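Local coordinates for C protein alpha-antigen (Streptococcus agalactiae, PDB 1YWM) that may contribute to both virulence and immunity as a surface protein of group B Streptococcus, this chain being its N-terminal domain, at residues A[44-49]-A[121-126]; A[71-76]-A[88-93]; A[117-122]-A[165-170]; A[147-152]-A[182-187]. One frame throughout, in Å; residues are numbered along the deposited sequence.

Contact 1: residues A[44-49]-A[121-126]; sequences DLYDVK and YDSTTL
Asp44 lays its side chain over one face of the Tyr121 ring, with CB 3.8 Å from the ring centroid in a CH-pi contact displaced toward the CZ and CE2 rim. Its carboxylate is stacked on the ring at 27° between planes and reaches past it to Ser123, whose OG gives a 2.6 Å hydrogen bond to Asp44 OD2 on the syn side. Ser123 N reaches OD1 of the same carboxylate at 2.8 Å. Tyr46 N also gives to that OD1, from the other face of the carboxylate plane, the capping bond of Asp44 at the N-cap of helix 45-49. Three donors thus fix the rotation of a buried acid and would favour its charged form. Asp44 pairs in parallel with Tyr121 in the sheet of the fibronectin-type domain, and Leu45 N gives a 2.8 Å hydrogen bond to Tyr121 O just where strand 40-44 turns into the helix. In the 121-126 segment, strand 113-121 gives way to helix 124-137, the first of the three-helix bundle, so both strands run on into helices at this point. Asp122 forms an Asx turn here: its OD1 accepts from Thr124 N and Thr124 OG1. The two acids come within 3.9 Å, Asp44 OD1 to Asp122 OD1, where like charges would repel; the N-H and hydroxyl donors around them should ease this. Outside this cluster a water joins Asp122 OD2 to Lys49 NZ. Beyond, Thr124 OG1 lies near the plane of the Tyr46 ring at its edge, 3.6 Å from CD2, and Arg127 NE bonds to Ser123 OG.

Contact 2: residues A[71-76]-A[88-93]; sequences FRQGTK and GRASLT
Arg72 and Ser91 trade backbone hydrogen bonds as neighbours on two antiparallel strands, 66-73 and 88-97, of the fibronectin-like beta sandwich. Arg72 N gives to Ser91 O at 3.1 Å with the donor lying above the carbonyl plane, while Ser91 N returns a 3.0 Å bond to Arg72 O within that carbonyl's plane. Both amides of this hydrogen-bonded pair are therefore satisfied inside the sheet. Their side chains share a face, where Ser91 OG lies 3.3 Å from Arg72 CB; the Arg72 guanidinium leads away, passes over the Thr75-Lys76 peptide, and makes a cation-pi contact with Tyr77. On the opposite face Phe71 and Leu92 run side by side in the same direction, with Phe71 CE2 3.7 Å from Leu92 CD1, and the ring goes on to meet Leu118 and Ile43. Past Arg72 the direct backbone pairing stops. Gln73 N and O bond instead to Lys76 O and N, closing a type II' turn that Gly74 suits with its positive phi, and the chain doubles back into strand 76-78. Arg89 O, facing this departure, is served by solvent: one water donates to it at 2.6 Å and a second at 3.3 Å, the latter also weakly joined to Gly74 N. Gln73 extends its chain, with CG anti to the backbone N (chi1 -176°), alongside the methyl of Ala90. Its amide nitrogen NE2 gives one hydrogen bond to Ser86 O and another, 3.0 Å long, to the closer of the two waters on Arg89 O.

Contact 3: residues A[117-122]-A[165-170]; sequences ALTIYD and PKTQTD
Gln168 turns its side-chain amide onto the backbone of Asp122 and grips it twice. Asp122 N gives to Gln168 OE1 at 2.7 Å, lying in the plane of that carbonyl although the N-H is bent at 138°; Gln168 NE2 answers with a longer 3.3 Å bond to Asp122 O. The bend of the glutamine at chi2, 63°, swings CD back toward the end of the strand, and OE1 also comes to 3.2 Å from Tyr121 CA. Beside this pair, Lys166 O sits over the face of the Tyr121 ring opposite the one taken by Asp44, 3.1 Å from CD1 and displaced toward the rim. That carbonyl oxygen is buried by the contact and finds no hydrogen-bond donor in the model. The phenol end of the ring runs on to Pro165, with OH 3.6 Å from Pro165 CA, while on the same strand Thr119 CG2 lies 3.9 Å from Lys166 O. A second shell holds these groups in place. One water gives a hydrogen bond to Ile120 O and takes one from Gln168 N, at the first turn of helix 168-182. Thr167 is the N-cap of that helix, its OG1 accepting from Asp170 N at 3.1 Å. Lys166 turns its amine away to a salt bridge with Asp160, near the end of helix 144-163. The whole arrangement is a domain junction: the last strand of the fibronectin-type sandwich abuts the loop between the second and third helices of the antiparallel three-helix bundle and the first turn of the third.

Contact 4: residues A[147-152]-A[182-187]; sequences RTEVLT and EKLLVL
Val150 offers its CG2 methyl to two leucines at once, lying 3.9 Å from Leu184 CB and 3.8 Å from Leu185 CD2. Its first torsion (chi1 168°) sets CG1 anti to the backbone N and leaves CG2 beside that nitrogen, on the side from which the leucines arrive. Leu185 has CG anti to the carbonyl carbon (chi1 -68°) and meets Val150 at about a right angle; its CD2 also touches the helix backbone at Arg147 CA, 4.0 Å away. Leu184 shares that first torsion but comes in obliquely, with CB against the valine and CD1 carried on toward Glu149. Glu149 is fully extended and crosses Leu184 at about a right angle, with OE1 3.5 Å from Leu184 CD1. The two leucines are presented together by a type I turn from Glu182 to Leu185, in which Leu185 N bonds to Glu182 O at 3.2 Å. In the antiparallel three-helix bundle this turn sits against the early part of helix 144-163; Val133 of helix 124-137 also packs on Val150, and Trp142 touches Leu185. Arg147 sends its guanidinium away from the turn, to Ala137 O and Asp139 O. At the outer margin a water donates to Leu184 O at 2.8 Å and weakly to Glu149 OE2. With no direct hydrogen bond between the two segments, their hold rests on apolar packing, buried at Val150 and Leu185 and exposed at Leu184, and the water adds a polar link that is weak on its Glu149 side.

How the contacts relate
Contacts 1 and 3 are two halves of one junction: they share Tyr121 and Asp122, with centres about 10 Å apart, and tie the sandwich to the helical bundle through carboxylate and amide hydrogen bonds, beside capped helix starts. Contact 2 belongs to the sandwich alone. It reaches the same sheet as contact 3, since strands 88-97 and 113-121 are neighbours and Phe71 packs on Leu118, but its chemistry is paired backbone plus one apolar face and one more open. Contact 4 lies farthest out, its centre about 40 Å from that of contact 2, within the bundle; there valine and leucine methyls replace the polar network. All four are partly buried.

Contact 1: residues A[44-49]-A[121-126]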
# COMPACT_ATOMS: atom_id res chain seq x y z
N ASP A 44 2.21 -0.14 2.76
CA ASP A 44 3.07 -0.58 1.66
C ASP A 44 4.49 -0.21 2.05
O ASP A 44 4.77 0.98 2.28
CB ASP A 44 2.64 0.18 0.39
CG ASP A 44 3.37 -0.28 -0.85
OD1 ASP A 44 4.34 -1.08 -0.78
OD2 ASP A 44 2.98 0.14 -1.95
N LEU A 45 5.37 -1.20 2.17
CA LEU A 45 6.75 -0.93 2.58
C LEU A 45 7.47 -0.01 1.60
O LEU A 45 8.42 0.69 1.98
CB LEU A 45 7.53 -2.22 2.76
CG LEU A 45 6.97 -3.19 3.82
CD1 LEU A 45 7.84 -4.40 3.95
CD2 LEU A 45 6.92 -2.47 5.16
N TYR A 46 7.00 0.03 0.35
CA TYR A 46 7.54 1.01 -0.61
C TYR A 46 7.40 2.43 -0.04
O TYR A 46 8.36 3.24 -0.08
CB TYR A 46 6.82 0.88 -1.97
CG TYR A 46 7.20 1.96 -2.96
CD1 TYR A 46 6.39 3.06 -3.15
CD2 TYR A 46 8.39 1.87 -3.71
CE1 TYR A 46 6.73 4.06 -4.05
CE2 TYR A 46 8.74 2.87 -4.65
CZ TYR A 46 7.89 3.95 -4.80
OH TYR A 46 8.19 4.95 -5.70
N ASP A 47 6.20 2.71 0.47
CA ASP A 47 5.86 4.00 1.07
C ASP A 47 6.64 4.23 2.35
O ASP A 47 7.11 5.34 2.60
CB ASP A 47 4.36 4.10 1.39
CG ASP A 47 3.48 4.09 0.16
OD1 ASP A 47 2.24 3.97 0.34
OD2 ASP A 47 3.91 4.22 -1.01
N VAL A 48 6.78 3.17 3.15
CA VAL A 48 7.59 3.26 4.37
C VAL A 48 9.03 3.65 4.12
O VAL A 48 9.58 4.52 4.78
CB VAL A 48 7.56 1.95 5.16
CG1 VAL A 48 8.42 2.07 6.42
CG2 VAL A 48 6.13 1.64 5.55
N LYS A 49 9.65 3.01 3.14
CA LYS A 49 11.04 3.31 2.84
C LYS A 49 11.23 4.73 2.34
O LYS A 49 12.31 5.28 2.51
CB LYS A 49 11.61 2.25 1.90
CG LYS A 49 11.77 0.91 2.61
CD LYS A 49 12.79 -0.00 1.95
CE LYS A 49 13.19 -1.14 2.90
NZ LYS A 49 12.02 -2.03 3.27
N TYR A 121 2.31 -5.02 2.79
CA TYR A 121 2.64 -5.46 1.43
C TYR A 121 3.78 -4.61 0.93
O TYR A 121 4.23 -3.71 1.62
CB TYR A 121 1.41 -5.38 0.54
CG TYR A 121 0.85 -4.00 0.21
CD1 TYR A 121 0.09 -3.28 1.14
CD2 TYR A 121 1.06 -3.41 -1.05
CE1 TYR A 121 -0.46 -2.02 0.82
CE2 TYR A 121 0.52 -2.15 -1.37
CZ TYR A 121 -0.24 -1.46 -0.45
OH TYR A 121 -0.78 -0.23 -0.72
N ASP A 122 4.27 -4.92 -0.26
CA ASP A 122 5.40 -4.17 -0.78
C ASP A 122 5.25 -4.13 -2.28
O ASP A 122 5.38 -5.18 -2.93
CB ASP A 122 6.71 -4.87 -0.43
CG ASP A 122 7.90 -4.02 -0.71
OD1 ASP A 122 7.75 -2.94 -1.34
OD2 ASP A 122 9.03 -4.31 -0.27
N SER A 123 4.99 -2.94 -2.81
CA SER A 123 4.85 -2.77 -4.26
C SER A 123 6.21 -2.48 -4.97
O SER A 123 6.25 -2.24 -6.17
CB SER A 123 3.84 -1.67 -4.57
OG SER A 123 4.33 -0.41 -4.11
N THR A 124 7.32 -2.53 -4.23
CA THR A 124 8.62 -2.13 -4.77
C THR A 124 9.00 -2.84 -6.08
O THR A 124 9.39 -2.19 -7.07
CB THR A 124 9.74 -2.28 -3.71
OG1 THR A 124 9.52 -1.36 -2.62
CG2 THR A 124 11.09 -1.83 -4.30
N THR A 125 8.92 -4.17 -6.09
CA THR A 125 9.33 -4.91 -7.29
C THR A 125 8.36 -4.68 -8.45
O THR A 125 8.78 -4.54 -9.61
CB THR A 125 9.46 -6.37 -6.96
OG1 THR A 125 10.53 -6.52 -6.00
CG2 THR A 125 9.95 -7.13 -8.20
N LEU A 126 7.06 -4.67 -8.15
CA LEU A 126 6.07 -4.30 -9.15
C LEU A 126 6.39 -2.95 -9.76
O LEU A 126 6.38 -2.80 -10.99
CB LEU A 126 4.65 -4.30 -8.56
CG LEU A 126 3.46 -3.80 -9.40
CD1 LEU A 126 3.31 -4.68 -10.66
CD2 LEU A 126 2.20 -3.88 -8.53
O HOH W 1 10.82 -2.36 0.62

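Contact 2: residues A[71-76]-A[88-93]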
# COMPACT_ATOMS: atom_id res chain seq x y z
N PHE A 71 3.31 -2.13 16.60
CA PHE A 71 3.01 -3.21 15.66
C PHE A 71 3.39 -4.53 16.33
O PHE A 71 4.37 -4.60 17.08
CB PHE A 71 3.87 -3.06 14.38
CG PHE A 71 3.52 -1.86 13.54
CD1 PHE A 71 4.37 -0.75 13.50
CD2 PHE A 71 2.38 -1.85 12.74
CE1 PHE A 71 4.08 0.36 12.70
CE2 PHE A 71 2.06 -0.72 11.95
CZ PHE A 71 2.93 0.38 11.92
N ARG A 72 2.65 -5.58 16.02
CA ARG A 72 3.05 -6.92 16.40
C ARG A 72 3.07 -7.73 15.11
O ARG A 72 2.06 -7.78 14.40
CB ARG A 72 1.98 -7.50 17.32
CG ARG A 72 2.23 -8.94 17.66
CD ARG A 72 3.30 -9.11 18.66
NE ARG A 72 3.55 -10.51 19.00
CZ ARG A 72 4.57 -10.89 19.76
NH1 ARG A 72 5.38 -9.96 20.28
NH2 ARG A 72 4.76 -12.19 20.02
N GLN A 73 4.21 -8.36 14.84
CA GLN A 73 4.37 -9.19 13.66
C GLN A 73 5.31 -10.33 14.01
O GLN A 73 6.40 -10.09 14.53
CB GLN A 73 5.00 -8.37 12.53
CG GLN A 73 5.11 -9.18 11.24
CD GLN A 73 5.66 -8.37 10.12
OE1 GLN A 73 6.45 -7.46 10.34
NE2 GLN A 73 5.23 -8.68 8.91
N GLY A 74 4.91 -11.56 13.72
CA GLY A 74 5.70 -12.70 14.15
C GLY A 74 5.79 -12.73 15.67
O GLY A 74 4.76 -12.63 16.36
N THR A 75 7.01 -12.81 16.19
CA THR A 75 7.24 -12.84 17.64
C THR A 75 7.81 -11.51 18.13
O THR A 75 8.44 -11.45 19.20
CB THR A 75 8.25 -13.95 18.00
OG1 THR A 75 9.47 -13.71 17.30
CG2 THR A 75 7.78 -15.32 17.49
N LYS A 76 7.60 -10.45 17.36
CA LYS A 76 8.20 -9.16 17.71
C LYS A 76 7.21 -7.99 17.81
O LYS A 76 6.25 -7.94 17.07
CB LYS A 76 9.34 -8.80 16.74
CG LYS A 76 10.59 -9.67 16.95
CD LYS A 76 11.87 -8.86 17.05
CE LYS A 76 12.88 -9.51 18.01
NZ LYS A 76 14.25 -9.69 17.42
N GLY A 88 2.94 -9.52 4.97
CA GLY A 88 2.07 -10.48 5.60
C GLY A 88 1.13 -9.80 6.58
O GLY A 88 1.03 -8.55 6.61
N ARG A 89 0.43 -10.63 7.34
CA ARG A 89 -0.54 -10.17 8.32
C ARG A 89 0.17 -9.80 9.64
O ARG A 89 1.17 -10.41 10.02
CB ARG A 89 -1.57 -11.28 8.58
CG ARG A 89 -2.76 -10.80 9.41
CD ARG A 89 -3.67 -11.92 9.90
NE ARG A 89 -5.08 -11.67 9.63
CZ ARG A 89 -5.64 -11.73 8.41
NH1 ARG A 89 -4.89 -12.01 7.35
NH2 ARG A 89 -6.93 -11.50 8.26
N ALA A 90 -0.36 -8.78 10.30
CA ALA A 90 0.25 -8.28 11.52
C ALA A 90 -0.87 -7.55 12.25
O ALA A 90 -2.04 -7.63 11.85
CB ALA A 90 1.41 -7.34 11.18
N SER A 91 -0.53 -6.84 13.32
CA SER A 91 -1.51 -5.99 13.96
C SER A 91 -0.88 -4.63 14.23
O SER A 91 0.38 -4.48 14.27
CB SER A 91 -2.04 -6.62 15.26
OG SER A 91 -1.04 -6.52 16.29
N LEU A 92 -1.78 -3.66 14.35
CA LEU A 92 -1.45 -2.27 14.63
C LEU A 92 -2.34 -1.89 15.82
O LEU A 92 -3.56 -2.11 15.79
CB LEU A 92 -1.73 -1.39 13.39
CG LEU A 92 -1.77 0.16 13.57
CD1 LEU A 92 -0.51 0.78 14.22
CD2 LEU A 92 -2.06 0.86 12.24
N THR A 93 -1.71 -1.38 16.88
CA THR A 93 -2.46 -0.99 18.07
C THR A 93 -2.06 0.42 18.45
O THR A 93 -0.90 0.73 18.39
CB THR A 93 -2.12 -1.91 19.24
OG1 THR A 93 -2.48 -3.26 18.91
CG2 THR A 93 -3.00 -1.56 20.48
O HOH W 2 3.39 -11.05 8.75
O HOH W 3 1.66 -11.84 12.91

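Contact 3: residues A[117-122]-A[165-170]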
# COMPACT_ATOMS: atom_id res chain seq x y z
N ALA A 117 -6.63 -4.67 12.54
CA ALA A 117 -6.01 -5.70 11.69
C ALA A 117 -5.15 -4.97 10.64
O ALA A 117 -5.57 -3.91 10.15
CB ALA A 117 -7.08 -6.50 10.99
N LEU A 118 -3.98 -5.52 10.34
CA LEU A 118 -2.99 -4.87 9.48
C LEU A 118 -2.53 -5.84 8.38
O LEU A 118 -2.20 -7.00 8.65
CB LEU A 118 -1.76 -4.41 10.29
CG LEU A 118 -0.58 -3.87 9.48
CD1 LEU A 118 -1.10 -2.62 8.68
CD2 LEU A 118 0.61 -3.50 10.41
N THR A 119 -2.48 -5.34 7.16
CA THR A 119 -1.90 -6.08 6.05
C THR A 119 -0.66 -5.34 5.57
O THR A 119 -0.74 -4.17 5.22
CB THR A 119 -2.93 -6.09 4.89
OG1 THR A 119 -4.05 -6.89 5.27
CG2 THR A 119 -2.32 -6.81 3.61
N ILE A 120 0.50 -5.99 5.58
CA ILE A 120 1.70 -5.32 5.12
C ILE A 120 2.01 -5.90 3.73
O ILE A 120 1.99 -7.10 3.53
CB ILE A 120 2.90 -5.56 6.06
CG1 ILE A 120 2.61 -5.03 7.48
CG2 ILE A 120 4.12 -4.89 5.49
CD1 ILE A 120 3.62 -5.54 8.51
N TYR A 121 2.31 -5.02 2.79
CA TYR A 121 2.64 -5.46 1.43
C TYR A 121 3.78 -4.61 0.93
O TYR A 121 4.23 -3.71 1.62
CB TYR A 121 1.41 -5.38 0.54
CG TYR A 121 0.85 -4.00 0.21
CD1 TYR A 121 0.09 -3.28 1.14
CD2 TYR A 121 1.06 -3.41 -1.05
CE1 TYR A 121 -0.46 -2.02 0.82
CE2 TYR A 121 0.52 -2.15 -1.37
CZ TYR A 121 -0.24 -1.46 -0.45
OH TYR A 121 -0.78 -0.23 -0.72
N ASP A 122 4.27 -4.92 -0.26
CA ASP A 122 5.40 -4.17 -0.78
C ASP A 122 5.25 -4.13 -2.28
O ASP A 122 5.38 -5.18 -2.93
CB ASP A 122 6.71 -4.87 -0.43
CG ASP A 122 7.90 -4.02 -0.71
OD1 ASP A 122 7.75 -2.94 -1.34
OD2 ASP A 122 9.03 -4.31 -0.27
N PRO A 165 -5.10 0.24 -1.43
CA PRO A 165 -4.31 -0.75 -0.71
C PRO A 165 -4.48 -2.14 -1.32
O PRO A 165 -5.55 -2.43 -1.85
CB PRO A 165 -4.90 -0.73 0.71
CG PRO A 165 -6.33 -0.26 0.52
CD PRO A 165 -6.28 0.70 -0.66
N LYS A 166 -3.45 -2.97 -1.22
CA LYS A 166 -3.49 -4.32 -1.77
C LYS A 166 -2.96 -5.35 -0.76
O LYS A 166 -2.29 -4.99 0.20
CB LYS A 166 -2.62 -4.37 -3.04
CG LYS A 166 -2.99 -3.34 -4.12
CD LYS A 166 -4.38 -3.66 -4.71
CE LYS A 166 -4.92 -2.50 -5.54
NZ LYS A 166 -6.35 -2.63 -6.02
N THR A 167 -3.24 -6.63 -1.00
CA THR A 167 -2.44 -7.69 -0.38
C THR A 167 -1.22 -8.00 -1.25
O THR A 167 -1.21 -7.68 -2.46
CB THR A 167 -3.23 -8.98 -0.25
OG1 THR A 167 -3.62 -9.39 -1.57
CG2 THR A 167 -4.53 -8.75 0.49
N GLN A 168 -0.21 -8.66 -0.66
CA GLN A 168 0.95 -9.10 -1.46
C GLN A 168 0.59 -10.09 -2.59
O GLN A 168 1.23 -10.10 -3.67
CB GLN A 168 1.99 -9.73 -0.55
CG GLN A 168 3.36 -9.82 -1.16
CD GLN A 168 3.95 -8.44 -1.48
OE1 GLN A 168 3.76 -7.50 -0.73
NE2 GLN A 168 4.66 -8.35 -2.60
N THR A 169 -0.40 -10.94 -2.33
CA THR A 169 -0.91 -11.83 -3.37
C THR A 169 -1.39 -11.02 -4.57
O THR A 169 -1.09 -11.37 -5.74
CB THR A 169 -2.08 -12.67 -2.83
OG1 THR A 169 -1.58 -13.60 -1.85
CG2 THR A 169 -2.61 -13.57 -3.95
N ASP A 170 -2.14 -9.96 -4.29
CA ASP A 170 -2.61 -9.09 -5.37
C ASP A 170 -1.43 -8.42 -6.10
O ASP A 170 -1.39 -8.40 -7.32
CB ASP A 170 -3.63 -8.08 -4.88
CG ASP A 170 -4.57 -7.60 -6.00
OD1 ASP A 170 -5.31 -6.64 -5.78
OD2 ASP A 170 -4.64 -8.13 -7.13
O HOH W 4 0.25 -8.86 2.21

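Contact 4: residues A[147-152]-A[182-187]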
# COMPACT_ATOMS: atom_id res chain seq x y z
N ARG A 147 2.90 0.17 -28.38
CA ARG A 147 3.41 0.97 -27.26
C ARG A 147 2.23 1.54 -26.46
O ARG A 147 2.21 1.49 -25.23
CB ARG A 147 4.27 2.12 -27.78
CG ARG A 147 4.67 3.13 -26.70
CD ARG A 147 5.55 4.27 -27.22
NE ARG A 147 6.66 3.63 -28.00
CZ ARG A 147 6.77 3.60 -29.32
NH1 ARG A 147 5.87 4.18 -30.09
NH2 ARG A 147 7.79 2.97 -29.87
N THR A 148 1.28 2.13 -27.18
CA THR A 148 0.18 2.82 -26.53
C THR A 148 -0.67 1.85 -25.72
O THR A 148 -1.11 2.17 -24.61
CB THR A 148 -0.61 3.58 -27.59
OG1 THR A 148 0.19 4.69 -28.04
CG2 THR A 148 -1.89 4.21 -27.00
N GLU A 149 -0.92 0.67 -26.28
CA GLU A 149 -1.73 -0.32 -25.57
C GLU A 149 -1.01 -0.78 -24.31
O GLU A 149 -1.63 -0.93 -23.25
CB GLU A 149 -2.04 -1.52 -26.48
CG GLU A 149 -2.75 -2.66 -25.77
CD GLU A 149 -3.04 -3.84 -26.70
OE1 GLU A 149 -3.83 -4.72 -26.32
OE2 GLU A 149 -2.47 -3.89 -27.82
N VAL A 150 0.29 -1.00 -24.42
CA VAL A 150 1.08 -1.43 -23.27
C VAL A 150 1.12 -0.33 -22.19
O VAL A 150 0.86 -0.59 -20.99
CB VAL A 150 2.49 -1.90 -23.66
CG1 VAL A 150 3.42 -2.09 -22.40
CG2 VAL A 150 2.39 -3.23 -24.48
N LEU A 151 1.40 0.90 -22.60
CA LEU A 151 1.45 2.00 -21.60
C LEU A 151 0.11 2.23 -20.94
O LEU A 151 0.04 2.63 -19.74
CB LEU A 151 1.93 3.28 -22.27
CG LEU A 151 3.40 3.21 -22.73
CD1 LEU A 151 3.81 4.56 -23.30
CD2 LEU A 151 4.35 2.82 -21.60
N THR A 152 -0.97 2.02 -21.68
CA THR A 152 -2.31 2.18 -21.10
C THR A 152 -2.51 1.20 -19.94
O THR A 152 -3.07 1.55 -18.88
CB THR A 152 -3.39 1.91 -22.23
OG1 THR A 152 -3.46 3.03 -23.13
CG2 THR A 152 -4.81 1.86 -21.62
N GLU A 182 3.80 -6.64 -21.45
CA GLU A 182 5.04 -6.42 -22.20
C GLU A 182 5.08 -7.30 -23.45
O GLU A 182 5.60 -6.89 -24.48
CB GLU A 182 6.26 -6.68 -21.32
CG GLU A 182 7.58 -6.33 -22.02
CD GLU A 182 8.77 -6.40 -21.09
OE1 GLU A 182 9.59 -5.44 -21.08
OE2 GLU A 182 8.86 -7.40 -20.37
N LYS A 183 4.49 -8.47 -23.38
CA LYS A 183 4.42 -9.36 -24.56
C LYS A 183 3.54 -8.84 -25.68
O LYS A 183 3.61 -9.36 -26.80
CB LYS A 183 4.02 -10.79 -24.16
CG LYS A 183 4.95 -11.45 -23.16
CD LYS A 183 4.41 -12.84 -22.79
CE LYS A 183 5.20 -13.51 -21.66
NZ LYS A 183 4.47 -14.78 -21.27
N LEU A 184 2.77 -7.76 -25.43
CA LEU A 184 1.96 -7.17 -26.48
C LEU A 184 2.75 -6.24 -27.43
O LEU A 184 2.20 -5.78 -28.43
CB LEU A 184 0.75 -6.43 -25.90
CG LEU A 184 -0.24 -7.33 -25.11
CD1 LEU A 184 -1.38 -6.45 -24.52
CD2 LEU A 184 -0.82 -8.49 -25.94
N LEU A 185 3.99 -5.92 -27.08
CA LEU A 185 4.78 -5.03 -27.93
C LEU A 185 5.02 -5.76 -29.26
O LEU A 185 5.31 -6.96 -29.26
CB LEU A 185 6.11 -4.67 -27.28
CG LEU A 185 5.96 -3.79 -26.03
CD1 LEU A 185 7.32 -3.74 -25.34
CD2 LEU A 185 5.45 -2.40 -26.52
N VAL A 186 4.90 -5.02 -30.34
CA VAL A 186 5.08 -5.59 -31.70
C VAL A 186 6.14 -4.77 -32.38
O VAL A 186 6.06 -3.54 -32.40
CB VAL A 186 3.76 -5.48 -32.52
CG1 VAL A 186 3.97 -5.91 -34.02
CG2 VAL A 186 2.64 -6.32 -31.86
N LEU A 187 7.15 -5.42 -32.96
CA LEU A 187 8.16 -4.67 -33.72
C LEU A 187 7.59 -4.04 -34.99
O LEU A 187 6.82 -4.68 -35.71
CB LEU A 187 9.38 -5.57 -34.07
CG LEU A 187 10.24 -6.09 -32.91
CD1 LEU A 187 11.16 -7.24 -33.40
CD2 LEU A 187 11.09 -4.94 -32.34
O HOH W 5 -0.32 -5.88 -29.55